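Local coordinates for L-lysine 6-monooxygenase involved in desferrioxamine biosynthesis (Erwinia amylovora CFBP1430, PDB 5O8P), which catalyses, as an FAD- and NADPH-dependent monooxygenase, what is probably the N-hydroxylation of cadaverine on the pathway to the siderophore desferrioxamine, at residues B[8-13]-B[152-157]; B[303-308]-B[316-321]; B[43-48]-B[102-107]. All coordinates share one frame; numbering follows the deposited sequence.

In the fold
Strand 8-14, close to the N terminus, opens the FAD-binding Rossmann-type region and supplies the first side of contact 1. The chain then passes strand 35-38 and a loop, 43-48, which packs on helix 100-113 in contact 3 beside the flavin cofactor. Through strand 147-152 and then residues 152-157 the chain comes back alongside strand 8-14, closing contact 1, so contact 3 is nested inside that loop; their centres are about 25 Å apart. Contact 2 follows in series, a short hairpin closure between 303-308 and 316-321 next to the five-stranded parallel sheet. Its centre lies about 45 Å from that of contact 1, on the opposite side of the chain's centre.

Contact 1. Residues B[8-13]-B[152-157]; sequences IYDFIG and AHRLVL
Ile8 has CG1 anti to its backbone N (chi1 -162°), which sets CG1 beside Ala152 N; chi2 near 168° carries CD1 on over one face of the His153 imidazole, a CH-pi contact with CD1 3.6 Å from the ring centroid. The Arg154 side chain bends at chi3, and its NE donates to Asp10 O at 3.0 Å. That bond is bent (136° at the hydrogen), and the carbonyl oxygen lies out of the guanidinium plane. The Asp10 and Arg154 side chains run side by side, yet OD1 and NH2 stay 4.1 Å apart, beyond a salt bridge, while OD2 is taken by the backbone N of Asn34. Backbone pairing carries the rest. It is parallel, with His153 N donating to Tyr9 O (3.1 Å), Ile12 N to Arg154 O (2.9 Å) and Val156 N to Ile12 O (3.0 Å), the ladder being interrupted around Asp10. On one face of the sheet Ile12 CG1 packs against Ala152 CB (3.5 Å), and on the other Val156 CG1 meets CD2 of the Phe11 ring (3.5 Å). This pairing belongs to the first strand of a Rossmann-type dinucleotide-binding fold, which leads through a glycine-rich turn, holding the FAD ligand Ile16, into helix 18-27. Strand 8-14 lies between 155-157 and 35-38, the latter bonded to Gly13 through Val36 and Leu38; strand 147-152 pairs with the start of 8-14 through Leu151 and Tyr9, and Val137 of strand 134-141 and Trp150 touch Ile12.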
loop_
_atom_site.group_PDB
_atom_site.type_symbol
_atom_site.label_atom_id
_atom_site.label_comp_id
_atom_site.label_asym_id
_atom_site.label_seq_id
_atom_site.Cartn_x
_atom_site.Cartn_y
_atom_site.Cartn_z
ATOM N N ILE B 8 -47.964 -19.934 18.263
ATOM C CA ILE B 8 -46.911 -20.707 17.592
ATOM C C ILE B 8 -46.077 -19.808 16.665
ATOM O O ILE B 8 -46.618 -19.033 15.906
ATOM C CB ILE B 8 -47.468 -21.939 16.832
ATOM C CG1 ILE B 8 -46.332 -22.929 16.534
ATOM C CG2 ILE B 8 -48.185 -21.569 15.521
ATOM C CD1 ILE B 8 -46.796 -24.291 16.057
ATOM N N TYR B 9 -44.758 -19.906 16.750
ATOM C CA TYR B 9 -43.862 -19.061 15.944
ATOM C C TYR B 9 -43.551 -19.754 14.617
ATOM O O TYR B 9 -43.568 -21.001 14.521
ATOM C CB TYR B 9 -42.576 -18.740 16.718
ATOM C CG TYR B 9 -42.767 -17.718 17.814
ATOM C CD1 TYR B 9 -42.700 -16.348 17.536
ATOM C CD2 TYR B 9 -43.020 -18.113 19.138
ATOM C CE1 TYR B 9 -42.871 -15.404 18.536
ATOM C CE2 TYR B 9 -43.196 -17.173 20.146
ATOM C CZ TYR B 9 -43.126 -15.823 19.839
ATOM O OH TYR B 9 -43.281 -14.882 20.827
ATOM N N ASP B 10 -43.254 -18.952 13.591
ATOM C CA ASP B 10 -42.860 -19.494 12.274
ATOM C C ASP B 10 -41.489 -20.127 12.381
ATOM O O ASP B 10 -41.229 -21.188 11.793
ATOM C CB ASP B 10 -42.875 -18.416 11.187
ATOM C CG ASP B 10 -44.288 -17.987 10.800
ATOM O OD1 ASP B 10 -45.132 -18.864 10.487
ATOM O OD2 ASP B 10 -44.558 -16.759 10.802
ATOM N N PHE B 11 -40.614 -19.447 13.119
ATOM C CA PHE B 11 -39.348 -20.013 13.544
ATOM C C PHE B 11 -38.888 -19.402 14.865
ATOM O O PHE B 11 -39.264 -18.267 15.200
ATOM C CB PHE B 11 -38.278 -19.804 12.464
ATOM C CG PHE B 11 -37.755 -18.399 12.388
ATOM C CD1 PHE B 11 -38.441 -17.427 11.687
ATOM C CD2 PHE B 11 -36.576 -18.050 13.030
ATOM C CE1 PHE B 11 -37.955 -16.123 11.612
ATOM C CE2 PHE B 11 -36.091 -16.753 12.974
ATOM C CZ PHE B 11 -36.775 -15.783 12.256
ATOM N N ILE B 12 -38.070 -20.156 15.598
ATOM C CA ILE B 12 -37.362 -19.638 16.771
ATOM C C ILE B 12 -35.874 -19.798 16.531
ATOM O O ILE B 12 -35.418 -20.891 16.193
ATOM C CB ILE B 12 -37.713 -20.409 18.066
ATOM C CG1 ILE B 12 -39.157 -20.182 18.463
ATOM C CG2 ILE B 12 -36.831 -19.960 19.230
ATOM C CD1 ILE B 12 -39.642 -21.213 19.457
ATOM N N GLY B 13 -35.129 -18.717 16.725
ATOM C CA GLY B 13 -33.672 -18.772 16.689
ATOM C C GLY B 13 -33.186 -18.960 18.106
ATOM O O GLY B 13 -33.606 -18.230 19.006
ATOM N N ALA B 152 -43.004 -23.651 18.050
ATOM C CA ALA B 152 -42.490 -23.220 16.745
ATOM C C ALA B 152 -42.426 -24.330 15.712
ATOM O O ALA B 152 -42.087 -25.482 16.020
ATOM C CB ALA B 152 -41.104 -22.608 16.897
ATOM N N HIS B 153 -42.718 -23.955 14.471
ATOM C CA HIS B 153 -42.673 -24.886 13.347
ATOM C C HIS B 153 -41.243 -25.220 12.951
ATOM O O HIS B 153 -40.949 -26.362 12.552
ATOM C CB HIS B 153 -43.432 -24.312 12.153
ATOM C CG HIS B 153 -44.914 -24.236 12.366
ATOM N ND1 HIS B 153 -45.728 -25.343 12.253
ATOM C CD2 HIS B 153 -45.724 -23.196 12.689
ATOM C CE1 HIS B 153 -46.978 -24.987 12.495
ATOM N NE2 HIS B 153 -47.001 -23.691 12.767
ATOM N N ARG B 154 -40.367 -24.218 13.068
ATOM C CA ARG B 154 -38.982 -24.331 12.678
ATOM C C ARG B 154 -38.030 -23.755 13.723
ATOM O O ARG B 154 -38.327 -22.760 14.386
ATOM C CB ARG B 154 -38.788 -23.576 11.367
ATOM C CG ARG B 154 -39.545 -24.156 10.183
ATOM C CD ARG B 154 -39.538 -23.210 9.018
ATOM N NE ARG B 154 -40.724 -22.372 9.116
ATOM C CZ ARG B 154 -41.861 -22.563 8.455
ATOM N NH1 ARG B 154 -42.000 -23.572 7.593
ATOM N NH2 ARG B 154 -42.877 -21.719 8.659
ATOM N N LEU B 155 -36.864 -24.379 13.849
ATOM C CA LEU B 155 -35.779 -23.879 14.695
ATOM C C LEU B 155 -34.557 -23.527 13.859
ATOM O O LEU B 155 -34.276 -24.178 12.855
ATOM C CB LEU B 155 -35.376 -24.961 15.693
ATOM C CG LEU B 155 -36.470 -25.514 16.587
ATOM C CD1 LEU B 155 -35.952 -26.730 17.332
ATOM C CD2 LEU B 155 -36.938 -24.426 17.533
ATOM N N VAL B 156 -33.812 -22.521 14.285
ATOM C CA VAL B 156 -32.526 -22.216 13.669
ATOM C C VAL B 156 -31.519 -22.049 14.808
ATOM O O VAL B 156 -31.606 -21.110 15.610
ATOM C CB VAL B 156 -32.602 -21.041 12.643
ATOM C CG1 VAL B 156 -33.791 -20.138 12.901
ATOM C CG2 VAL B 156 -31.325 -20.205 12.593
ATOM N N LEU B 157 -30.574 -22.992 14.862
ATOM C CA LEU B 157 -29.601 -23.105 15.956
ATOM C C LEU B 157 -28.334 -22.295 15.662
ATOM O O LEU B 157 -27.475 -22.736 14.912
ATOM C CB LEU B 157 -29.250 -24.579 16.190
ATOM C CG LEU B 157 -30.430 -25.536 16.386
ATOM C CD1 LEU B 157 -29.975 -26.964 16.626
ATOM C CD2 LEU B 157 -31.336 -25.092 17.514
#

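Contact 2. Residues B[303-308]-B[316-321]; sequences SELTDM and FELKLH
Leu305 lies obliquely across Leu320, with its CD1 3.9 Å from CD2 of Leu320 and also 4.0 Å from CG of Leu318. These leucines share one face of a beta hairpin, strands 303-311 and 315-322, whose antiparallel register slips by one residue at a classic beta bulge. Before the slip, Glu304 and His321 form a hydrogen-bonded pair: Glu304 N reaches His321 O and His321 N returns to Glu304 O, each at 2.8 Å. Beyond it, Lys319 N donates to Asp307 O (2.9 Å); Thr306 and Asp307 both face Lys319. At the far end the Met308 and Phe316 side chains run alongside each other, pointing the same way, and both touch Leu336 of the parallel sheet. Leu305 and Arg227 belong to the NADP(+) site of this protein, the nucleotide being absent from this chain, and the carboxylate of Glu304 makes a salt bridge to Arg227, consistent with a second-shell part in placing that guanidinium. Within the bulge, Lys319 O takes two bonds from one residue: Thr306 N gives the firmer, at 3.0 Å, and Thr306 OG1, set between its own backbone N and carbonyl carbon (chi1 47°), adds a weak one at 3.2 Å.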
loop_
_atom_site.group_PDB
_atom_site.type_symbol
_atom_site.label_atom_id
_atom_site.label_comp_id
_atom_site.label_asym_id
_atom_site.label_seq_id
_atom_site.Cartn_x
_atom_site.Cartn_y
_atom_site.Cartn_z
ATOM N N SER B 303 5.223 -28.215 16.004
ATOM C CA SER B 303 5.363 -28.748 17.363
ATOM C C SER B 303 4.021 -29.077 18.013
ATOM O O SER B 303 3.262 -28.179 18.375
ATOM C CB SER B 303 6.136 -27.758 18.224
ATOM O OG SER B 303 7.506 -27.802 17.894
ATOM N N GLU B 304 3.738 -30.372 18.146
ATOM C CA GLU B 304 2.538 -30.841 18.820
ATOM C C GLU B 304 2.812 -30.918 20.310
ATOM O O GLU B 304 3.853 -31.421 20.719
ATOM C CB GLU B 304 2.137 -32.230 18.318
ATOM C CG GLU B 304 0.828 -32.733 18.921
ATOM C CD GLU B 304 0.614 -34.220 18.725
ATOM O OE1 GLU B 304 1.288 -35.019 19.423
ATOM O OE2 GLU B 304 -0.249 -34.584 17.894
ATOM N N LEU B 305 1.863 -30.434 21.109
ATOM C CA LEU B 305 1.878 -30.609 22.561
ATOM C C LEU B 305 1.442 -32.030 22.927
ATOM O O LEU B 305 0.272 -32.371 22.783
ATOM C CB LEU B 305 0.936 -29.588 23.199
ATOM C CG LEU B 305 0.891 -29.477 24.717
ATOM C CD1 LEU B 305 2.172 -28.833 25.230
ATOM C CD2 LEU B 305 -0.316 -28.658 25.132
ATOM N N THR B 306 2.381 -32.856 23.389
ATOM C CA THR B 306 2.080 -34.241 23.790
ATOM C C THR B 306 1.604 -34.340 25.243
ATOM O O THR B 306 0.677 -35.098 25.548
ATOM C CB THR B 306 3.291 -35.188 23.604
ATOM O OG1 THR B 306 4.473 -34.585 24.137
ATOM C CG2 THR B 306 3.515 -35.500 22.133
ATOM N N ASP B 307 2.253 -33.596 26.134
ATOM C CA ASP B 307 1.894 -33.587 27.551
ATOM C C ASP B 307 2.326 -32.274 28.199
ATOM O O ASP B 307 3.126 -31.530 27.639
ATOM C CB ASP B 307 2.550 -34.791 28.269
ATOM C CG ASP B 307 1.732 -35.307 29.459
ATOM O OD1 ASP B 307 0.481 -35.297 29.407
ATOM O OD2 ASP B 307 2.352 -35.754 30.449
ATOM N N MET B 308 1.767 -31.982 29.367
ATOM C CA MET B 308 2.214 -30.860 30.187
ATOM C C MET B 308 2.088 -31.196 31.662
ATOM O O MET B 308 1.408 -32.154 32.049
ATOM C CB MET B 308 1.450 -29.568 29.859
ATOM C CG MET B 308 -0.055 -29.598 30.086
ATOM S SD MET B 308 -0.849 -28.164 29.339
ATOM C CE MET B 308 -0.428 -26.926 30.550
ATOM N N PHE B 316 5.329 -24.221 34.184
ATOM C CA PHE B 316 4.917 -25.354 33.348
ATOM C C PHE B 316 6.140 -26.008 32.706
ATOM O O PHE B 316 7.152 -25.342 32.447
ATOM C CB PHE B 316 4.001 -24.914 32.214
ATOM C CG PHE B 316 2.597 -24.631 32.627
ATOM C CD1 PHE B 316 1.726 -25.673 32.905
ATOM C CD2 PHE B 316 2.120 -23.317 32.675
ATOM C CE1 PHE B 316 0.411 -25.404 33.265
ATOM C CE2 PHE B 316 0.806 -23.048 33.029
ATOM C CZ PHE B 316 -0.047 -24.092 33.328
ATOM N N GLU B 317 6.034 -27.307 32.442
ATOM C CA GLU B 317 6.943 -27.991 31.530
ATOM C C GLU B 317 6.112 -28.567 30.390
ATOM O O GLU B 317 5.415 -29.568 30.562
ATOM C CB GLU B 317 7.733 -29.096 32.234
ATOM C CG GLU B 317 8.915 -29.611 31.410
ATOM C CD GLU B 317 9.139 -31.115 31.486
ATOM O OE1 GLU B 317 8.151 -31.882 31.510
ATOM O OE2 GLU B 317 10.319 -31.543 31.505
ATOM N N LEU B 318 6.188 -27.910 29.236
ATOM C CA LEU B 318 5.528 -28.371 28.020
ATOM C C LEU B 318 6.390 -29.427 27.350
ATOM O O LEU B 318 7.517 -29.135 26.979
ATOM C CB LEU B 318 5.343 -27.208 27.047
ATOM C CG LEU B 318 4.251 -26.155 27.284
ATOM C CD1 LEU B 318 3.748 -26.070 28.716
ATOM C CD2 LEU B 318 4.726 -24.787 26.819
ATOM N N LYS B 319 5.875 -30.647 27.220
ATOM C CA LYS B 319 6.496 -31.658 26.370
ATOM C C LYS B 319 5.923 -31.499 24.972
ATOM O O LYS B 319 4.702 -31.486 24.788
ATOM C CB LYS B 319 6.243 -33.072 26.888
ATOM C CG LYS B 319 6.917 -33.358 28.213
ATOM C CD LYS B 319 7.286 -34.824 28.387
ATOM C CE LYS B 319 8.006 -35.034 29.710
ATOM N NZ LYS B 319 8.525 -36.416 29.859
ATOM N N LEU B 320 6.815 -31.365 23.991
ATOM C CA LEU B 320 6.442 -31.111 22.607
ATOM C C LEU B 320 7.073 -32.152 21.693
ATOM O O LEU B 320 8.121 -32.715 22.007
ATOM C CB LEU B 320 6.913 -29.722 22.199
ATOM C CG LEU B 320 6.318 -28.561 22.997
ATOM C CD1 LEU B 320 7.215 -27.346 22.948
ATOM C CD2 LEU B 320 4.938 -28.203 22.487
ATOM N N HIS B 321 6.419 -32.410 20.567
ATOM C CA HIS B 321 6.947 -33.301 19.548
ATOM C C HIS B 321 6.984 -32.558 18.220
ATOM O O HIS B 321 5.947 -32.114 17.720
ATOM C CB HIS B 321 6.087 -34.552 19.435
ATOM C CG HIS B 321 6.703 -35.616 18.592
ATOM N ND1 HIS B 321 6.259 -35.906 17.318
ATOM C CD2 HIS B 321 7.750 -36.441 18.827
ATOM C CE1 HIS B 321 6.997 -36.878 16.813
ATOM N NE2 HIS B 321 7.907 -37.221 17.708
#

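Contact 3. Residues B[43-48]-B[102-107]; sequences GFDWHT and EYNQYC. With FAD (flavin-adenine dinucleotide), chain C.
Trp46 starts at a CB lying 3.7 Å from OD1 of Asn104, the same oxygen that accepts a straight hydrogen bond from Trp46 N (3.1 Å, 171°), with the N-H coming from above the amide carbonyl plane. CG stands anti to the backbone N (chi1 -173°), on the way to the cofactor. At its edge CD1 faces the phosphate oxygen O1A of FAD, and next to it NE1 donates to the ribityl hydroxyl O4' at 2.6 Å. CE3 and CZ3 turn to helix 100-113: CD2 of Tyr103 comes within 3.5 Å of Trp46 CZ3, in an offset edge-to-face pair with planes at 65° and the tyrosine edge toward the indole face. The loop thus forms a wall of the FAD pocket of this flavin monooxygenase, seated on helix 100-113. On the opposite indole face lies the poorly ordered His47, whose NE2 adds only a weak bond to FAD O4' while one face of its ring is met by the flavin methyl C8M. At the tip, Trp46 CH2 reaches flavin N5 at 3.6 Å. On the helix, Asn104 ND2 makes a weak bond to Asp45 OD1 (3.3 Å), and Cys107 SG sits obliquely by the Phe44 ring, 4.5 Å from its centroid.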
loop_
_atom_site.group_PDB
_atom_site.type_symbol
_atom_site.label_atom_id
_atom_site.label_comp_id
_atom_site.label_asym_id
_atom_site.label_seq_id
_atom_site.Cartn_x
_atom_site.Cartn_y
_atom_site.Cartn_z
ATOM N N GLY B 43 -27.179 -9.420 27.164
ATOM C CA GLY B 43 -27.156 -8.618 25.954
ATOM C C GLY B 43 -26.137 -9.172 24.995
ATOM O O GLY B 43 -25.465 -10.180 25.280
ATOM N N PHE B 44 -26.017 -8.517 23.848
ATOM C CA PHE B 44 -25.005 -8.901 22.882
ATOM C C PHE B 44 -23.673 -8.382 23.393
ATOM O O PHE B 44 -23.554 -7.214 23.780
ATOM C CB PHE B 44 -25.294 -8.315 21.512
ATOM C CG PHE B 44 -24.415 -8.858 20.436
ATOM C CD1 PHE B 44 -24.786 -10.009 19.743
ATOM C CD2 PHE B 44 -23.224 -8.228 20.109
ATOM C CE1 PHE B 44 -23.995 -10.513 18.718
ATOM C CE2 PHE B 44 -22.418 -8.725 19.108
ATOM C CZ PHE B 44 -22.807 -9.869 18.394
ATOM N N ASP B 45 -22.677 -9.258 23.419
ATOM C CA ASP B 45 -21.342 -8.875 23.851
ATOM C C ASP B 45 -20.400 -9.925 23.291
ATOM O O ASP B 45 -20.289 -11.029 23.818
ATOM C CB ASP B 45 -21.253 -8.766 25.383
ATOM C CG ASP B 45 -20.279 -7.680 25.864
ATOM O OD1 ASP B 45 -19.739 -6.901 25.034
ATOM O OD2 ASP B 45 -20.062 -7.608 27.103
ATOM N N TRP B 46 -19.747 -9.555 22.187
ATOM C CA TRP B 46 -19.053 -10.496 21.306
ATOM C C TRP B 46 -17.559 -10.484 21.531
ATOM O O TRP B 46 -16.894 -9.450 21.346
ATOM C CB TRP B 46 -19.335 -10.105 19.868
ATOM C CG TRP B 46 -18.858 -11.031 18.809
ATOM C CD1 TRP B 46 -19.239 -12.331 18.611
ATOM C CD2 TRP B 46 -17.946 -10.707 17.750
ATOM N NE1 TRP B 46 -18.599 -12.846 17.500
ATOM C CE2 TRP B 46 -17.801 -11.872 16.953
ATOM C CE3 TRP B 46 -17.202 -9.552 17.419
ATOM C CZ2 TRP B 46 -16.951 -11.913 15.839
ATOM C CZ3 TRP B 46 -16.360 -9.590 16.306
ATOM C CH2 TRP B 46 -16.246 -10.765 15.527
ATOM N N HIS B 47 -17.055 -11.649 21.956
ATOM C CA HIS B 47 -15.627 -11.947 22.085
ATOM C C HIS B 47 -14.826 -10.785 22.677
ATOM O O HIS B 47 -13.922 -10.230 22.025
ATOM C CB HIS B 47 -15.071 -12.427 20.728
ATOM C CG HIS B 47 -15.647 -13.737 20.264
ATOM N ND1 HIS B 47 -15.960 -14.763 21.133
ATOM C CD2 HIS B 47 -16.007 -14.167 19.031
ATOM C CE1 HIS B 47 -16.464 -15.777 20.453
ATOM N NE2 HIS B 47 -16.501 -15.441 19.174
ATOM N N THR B 48 -15.184 -10.423 23.917
ATOM C CA THR B 48 -14.608 -9.265 24.636
ATOM C C THR B 48 -13.254 -9.532 25.299
ATOM O O THR B 48 -12.555 -8.580 25.673
ATOM C CB THR B 48 -15.565 -8.718 25.721
ATOM O OG1 THR B 48 -15.858 -9.750 26.671
ATOM C CG2 THR B 48 -16.853 -8.201 25.093
ATOM N N GLU B 102 -15.720 -1.248 17.520
ATOM C CA GLU B 102 -16.796 -0.581 16.810
ATOM C C GLU B 102 -17.837 -1.589 16.310
ATOM O O GLU B 102 -19.023 -1.308 16.344
ATOM C CB GLU B 102 -16.246 0.272 15.670
ATOM C CG GLU B 102 -17.284 1.172 15.021
ATOM C CD GLU B 102 -16.692 2.408 14.366
ATOM O OE1 GLU B 102 -15.645 2.318 13.691
ATOM O OE2 GLU B 102 -17.304 3.484 14.520
ATOM N N TYR B 103 -17.408 -2.764 15.864
ATOM C CA TYR B 103 -18.349 -3.770 15.384
ATOM C C TYR B 103 -19.242 -4.191 16.519
ATOM O O TYR B 103 -20.450 -4.376 16.338
ATOM C CB TYR B 103 -17.623 -4.988 14.833
ATOM C CG TYR B 103 -18.524 -6.109 14.341
ATOM C CD1 TYR B 103 -19.217 -6.010 13.143
ATOM C CD2 TYR B 103 -18.657 -7.274 15.061
ATOM C CE1 TYR B 103 -20.021 -7.046 12.684
ATOM C CE2 TYR B 103 -19.461 -8.319 14.611
ATOM C CZ TYR B 103 -20.136 -8.199 13.430
ATOM O OH TYR B 103 -20.931 -9.235 12.999
ATOM N N ASN B 104 -18.635 -4.327 17.695
ATOM C CA ASN B 104 -19.360 -4.713 18.896
ATOM C C ASN B 104 -20.370 -3.642 19.262
ATOM O O ASN B 104 -21.514 -3.966 19.539
ATOM C CB ASN B 104 -18.394 -4.972 20.058
ATOM C CG ASN B 104 -19.072 -5.609 21.261
ATOM O OD1 ASN B 104 -19.782 -6.615 21.128
ATOM N ND2 ASN B 104 -18.850 -5.033 22.443
ATOM N N GLN B 105 -19.954 -2.377 19.248
ATOM C CA GLN B 105 -20.867 -1.254 19.479
ATOM C C GLN B 105 -22.024 -1.236 18.477
ATOM O O GLN B 105 -23.173 -0.985 18.856
ATOM C CB GLN B 105 -20.122 0.074 19.377
ATOM C CG GLN B 105 -19.255 0.419 20.569
ATOM C CD GLN B 105 -18.432 1.671 20.346
ATOM O OE1 GLN B 105 -18.555 2.359 19.328
ATOM N NE2 GLN B 105 -17.574 1.964 21.288
ATOM N N TYR B 106 -21.704 -1.494 17.211
ATOM C CA TYR B 106 -22.703 -1.578 16.140
ATOM C C TYR B 106 -23.699 -2.731 16.354
ATOM O O TYR B 106 -24.905 -2.523 16.265
ATOM C CB TYR B 106 -22.005 -1.639 14.758
ATOM C CG TYR B 106 -22.767 -2.328 13.641
ATOM C CD1 TYR B 106 -23.884 -1.735 13.076
ATOM C CD2 TYR B 106 -22.348 -3.558 13.126
ATOM C CE1 TYR B 106 -24.597 -2.353 12.055
ATOM C CE2 TYR B 106 -23.045 -4.197 12.105
ATOM C CZ TYR B 106 -24.175 -3.592 11.564
ATOM O OH TYR B 106 -24.884 -4.218 10.546
ATOM N N CYS B 107 -23.202 -3.925 16.651
ATOM C CA CYS B 107 -24.087 -5.062 16.927
ATOM C C CYS B 107 -25.000 -4.801 18.123
ATOM O O CYS B 107 -26.136 -5.254 18.144
ATOM C CB CYS B 107 -23.291 -6.339 17.163
ATOM S SG CYS B 107 -22.575 -7.023 15.655
HETATM P PA FAD C . -21.537 -16.699 19.157
HETATM O O1A FAD C . -20.882 -15.473 19.766
HETATM O O2A FAD C . -20.995 -18.068 19.488
HETATM O O5B FAD C . -23.093 -16.605 19.581
HETATM C C5B FAD C . -23.760 -17.639 20.297
HETATM C C4B FAD C . -24.744 -17.109 21.333
HETATM O O4B FAD C . -25.666 -18.152 21.686
HETATM C C3B FAD C . -24.060 -16.686 22.629
HETATM O O3B FAD C . -24.561 -15.400 23.017
HETATM C C2B FAD C . -24.387 -17.802 23.620
HETATM O O2B FAD C . -24.494 -17.367 24.979
HETATM C C1B FAD C . -25.729 -18.294 23.112
HETATM N N9A FAD C . -26.137 -19.658 23.547
HETATM C C8A FAD C . -25.443 -20.813 23.481
HETATM N N7A FAD C . -26.183 -21.841 23.983
HETATM C C5A FAD C . -27.373 -21.342 24.379
HETATM C C6A FAD C . -28.625 -21.857 24.998
HETATM N N6A FAD C . -28.764 -23.169 25.310
HETATM N N1A FAD C . -29.631 -20.975 25.240
HETATM C C2A FAD C . -29.521 -19.663 24.942
HETATM N N3A FAD C . -28.414 -19.131 24.389
HETATM C C4A FAD C . -27.333 -19.901 24.087
HETATM N N1 FAD C . -15.144 -14.036 11.586
HETATM C C2 FAD C . -15.107 -13.099 10.602
HETATM O O2 FAD C . -15.685 -13.356 9.522
HETATM N N3 FAD C . -14.479 -11.912 10.757
HETATM C C4 FAD C . -13.844 -11.586 11.897
HETATM O O4 FAD C . -13.267 -10.488 12.013
HETATM C C4X FAD C . -13.838 -12.556 13.021
HETATM N N5 FAD C . -13.221 -12.289 14.193
HETATM C C5X FAD C . -13.232 -13.197 15.197
HETATM C C6 FAD C . -12.577 -12.867 16.381
HETATM C C7 FAD C . -12.547 -13.749 17.459
HETATM C C7M FAD C . -11.829 -13.370 18.730
HETATM C C8 FAD C . -13.231 -15.069 17.333
HETATM C C8M FAD C . -13.212 -16.041 18.483
HETATM C C9 FAD C . -13.886 -15.411 16.149
HETATM C C9A FAD C . -13.926 -14.529 15.054
HETATM N N10 FAD C . -14.591 -14.833 13.818
HETATM C C10 FAD C . -14.546 -13.848 12.791
HETATM C "C1'" FAD C . -15.318 -16.106 13.556
HETATM C "C2'" FAD C . -16.833 -15.997 13.847
HETATM O "O2'" FAD C . -17.373 -14.793 13.264
HETATM C "C3'" FAD C . -17.185 -16.047 15.346
HETATM O "O3'" FAD C . -16.751 -17.289 15.922
HETATM C "C4'" FAD C . -18.684 -15.878 15.626
HETATM O "O4'" FAD C . -18.866 -15.342 16.941
HETATM C "C5'" FAD C . -19.459 -17.189 15.520
HETATM O "O5'" FAD C . -20.834 -16.898 15.262
HETATM P P FAD C . -21.972 -17.373 16.284
HETATM O O1P FAD C . -23.302 -16.857 15.775
HETATM O O2P FAD C . -21.740 -18.852 16.420
HETATM O O3P FAD C . -21.486 -16.467 17.546
#